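PDB 3PP9: putative streptothricin acetyltransferase from Bacillus anthracis, which probably transfers the acetyl group of acetyl coenzyme A to the antibiotic streptothricin, as a member of the GNAT acetyltransferase family. Local coordinates for residues A[77-82]-A[89-94]. Numbering follows the deposited sequence. Where two conformers were deposited one is given.
Sequences IIYIAL and GFIVLK
Both Y79 and L93 turn CG anti to the carbonyl carbon (chi1 -70° and -59°). With these turns the two side chains cross obliquely, and L93 CD1 comes to the edge of the Y79 ring, near its plane, 4.1 Å from Y79 CD2. I77 and I91 instead hold CG1 anti to the backbone N, which leaves CG2 in the crowded position. I77 CG2 packs alongside L93, 3.9 Å from L93 CD1, while I77 CG1 lies over one face of the Y79 ring, toward its rim. I91 CG2 reaches the ring edge and touches Y79 CB. The two segments belong to the antiparallel hairpin of strands 76-83 and 86-95, within the mixed central sheet of the GNAT fold. I77 with L93 and Y79 with I91 are hydrogen-bonded pairs, each with two backbone bonds. The L93 N to I77 O bond, 2.9 Å, runs nearly along the C=O axis. I77 N approaches L93 O from above the carbonyl plane, whereas Y79 N meets I91 O in plane. A81 N to G89 O is short, 2.8 Å, and straight at the hydrogen, but A81 N sits well above the G89 carbonyl plane. I91 O also receives a CA-H...O contact from I78 CA at 3.2 Å. The other face carries the non-hydrogen-bonded pairs I78 with V92 and I80 with F90. I78 and V92 lie side by side, with I78 CG1 3.9 Å from V92 CG2. F90 takes the crowded chi1, 61°, so its ring leads away from strand 77-82. CB stays at the contact and meets I80 CG2. Helix 117-131 covers Y79 and L93 through Q124 and A125; Y70 packs on I78 and V92.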
loop_
_atom_site.group_PDB
_atom_site.type_symbol
_atom_site.label_atom_id
_atom_site.label_comp_id
_atom_site.label_asym_id
_atom_site.label_seq_id
_atom_site.Cartn_x
_atom_site.Cartn_y
_atom_site.Cartn_z
ATOM N N ILE A 77 15.512 -9.189 4.285
ATOM C CA ILE A 77 16.719 -9.815 3.804
ATOM C C ILE A 77 16.926 -9.533 2.336
ATOM O O ILE A 77 15.992 -9.148 1.647
ATOM C CB ILE A 77 16.556 -11.374 3.966
ATOM C CG1 ILE A 77 17.849 -12.157 3.780
ATOM C CG2 ILE A 77 15.492 -11.927 3.014
ATOM C CD1 ILE A 77 17.702 -13.644 4.287
ATOM N N ILE A 78 18.173 -9.680 1.899
ATOM C CA ILE A 78 18.532 -9.596 0.480
ATOM C C ILE A 78 19.246 -10.888 0.073
ATOM O O ILE A 78 20.106 -11.400 0.820
ATOM C CB ILE A 78 19.421 -8.384 0.135
ATOM C CG1 ILE A 78 18.583 -7.121 0.264
ATOM C CG2 ILE A 78 19.984 -8.505 -1.278
ATOM C CD1 ILE A 78 19.347 -5.797 0.069
ATOM N N TYR A 79 18.825 -11.459 -1.051
ATOM C CA TYR A 79 19.530 -12.606 -1.608
ATOM C C TYR A 79 20.177 -12.122 -2.886
ATOM O O TYR A 79 19.569 -11.367 -3.640
ATOM C CB TYR A 79 18.637 -13.792 -1.912
ATOM C CG TYR A 79 18.114 -14.484 -0.693
ATOM C CD1 TYR A 79 18.886 -15.418 -0.028
ATOM C CD2 TYR A 79 16.840 -14.239 -0.225
ATOM C CE1 TYR A 79 18.417 -16.063 1.110
ATOM C CE2 TYR A 79 16.355 -14.898 0.887
ATOM C CZ TYR A 79 17.142 -15.803 1.544
ATOM O OH TYR A 79 16.650 -16.463 2.666
ATOM N N ILE A 80 21.414 -12.541 -3.111
ATOM C CA ILE A 80 22.143 -12.202 -4.326
ATOM C C ILE A 80 22.359 -13.432 -5.198
ATOM O O ILE A 80 22.477 -14.550 -4.704
ATOM C CB ILE A 80 23.538 -11.533 -4.044
ATOM C CG1 ILE A 80 24.412 -12.381 -3.094
ATOM C CG2 ILE A 80 23.333 -10.136 -3.470
ATOM C CD1 ILE A 80 25.848 -11.841 -2.833
ATOM N N ALA A 81 22.397 -13.211 -6.507
ATOM C CA ALA A 81 22.666 -14.240 -7.480
ATOM C C ALA A 81 24.108 -14.057 -7.957
ATOM O O ALA A 81 24.468 -12.999 -8.490
ATOM C CB ALA A 81 21.710 -14.103 -8.671
ATOM N N LEU A 82 24.923 -15.094 -7.804
ATOM C CA LEU A 82 26.321 -15.077 -8.194
ATOM C C LEU A 82 26.592 -16.032 -9.342
ATOM O O LEU A 82 26.245 -17.212 -9.273
ATOM C CB LEU A 82 27.188 -15.513 -6.998
ATOM C CG LEU A 82 27.234 -14.486 -5.871
ATOM C CD1 LEU A 82 27.512 -15.171 -4.532
ATOM C CD2 LEU A 82 28.273 -13.434 -6.206
ATOM N N GLY A 89 22.434 -10.370 -10.021
ATOM C CA GLY A 89 21.033 -10.111 -9.703
ATOM C C GLY A 89 20.800 -10.191 -8.207
ATOM O O GLY A 89 21.675 -10.634 -7.479
ATOM N N PHE A 90 19.647 -9.717 -7.752
ATOM C CA PHE A 90 19.345 -9.739 -6.338
ATOM C C PHE A 90 17.843 -9.568 -6.119
ATOM O O PHE A 90 17.102 -9.192 -7.029
ATOM C CB PHE A 90 20.134 -8.649 -5.589
ATOM C CG PHE A 90 19.821 -7.260 -6.040
ATOM C CD1 PHE A 90 20.573 -6.648 -7.024
ATOM C CD2 PHE A 90 18.759 -6.571 -5.507
ATOM C CE1 PHE A 90 20.269 -5.359 -7.451
ATOM C CE2 PHE A 90 18.453 -5.275 -5.931
ATOM C CZ PHE A 90 19.199 -4.686 -6.917
ATOM N N ILE A 91 17.394 -9.935 -4.925
ATOM C CA ILE A 91 16.011 -9.767 -4.536
ATOM C C ILE A 91 16.000 -9.207 -3.106
ATOM O O ILE A 91 16.777 -9.661 -2.246
ATOM C CB ILE A 91 15.164 -11.063 -4.697
ATOM C CG1 ILE A 91 13.684 -10.763 -4.528
ATOM C CG2 ILE A 91 15.666 -12.160 -3.751
ATOM C CD1 ILE A 91 12.785 -11.923 -4.978
ATOM N N VAL A 92 15.154 -8.188 -2.895
ATOM C CA VAL A 92 15.017 -7.477 -1.625
ATOM C C VAL A 92 13.643 -7.823 -1.050
ATOM O O VAL A 92 12.615 -7.594 -1.684
ATOM C CB VAL A 92 15.128 -5.953 -1.833
ATOM C CG1 VAL A 92 15.130 -5.214 -0.496
ATOM C CG2 VAL A 92 16.417 -5.575 -2.628
ATOM N N LEU A 93 13.627 -8.353 0.166
ATOM C CA LEU A 93 12.395 -8.793 0.791
ATOM C C LEU A 93 12.170 -8.255 2.200
ATOM O O LEU A 93 13.124 -8.026 2.936
ATOM C CB LEU A 93 12.512 -10.321 0.967
ATOM C CG LEU A 93 12.712 -11.122 -0.313
ATOM C CD1 LEU A 93 13.104 -12.552 -0.013
ATOM C CD2 LEU A 93 11.478 -11.079 -1.169
ATOM N N LYS A 94 10.905 -8.066 2.560
ATOM C CA LYS A 94 10.548 -7.653 3.915
ATOM C C LYS A 94 9.281 -8.415 4.276
ATOM O O LYS A 94 8.659 -9.059 3.418
ATOM C CB LYS A 94 10.214 -6.172 4.040
ATOM C CG LYS A 94 8.909 -5.777 3.424
ATOM C CD LYS A 94 8.510 -4.356 3.814
ATOM C CE LYS A 94 7.167 -3.981 3.200
ATOM N NZ LYS A 94 6.752 -2.592 3.559
#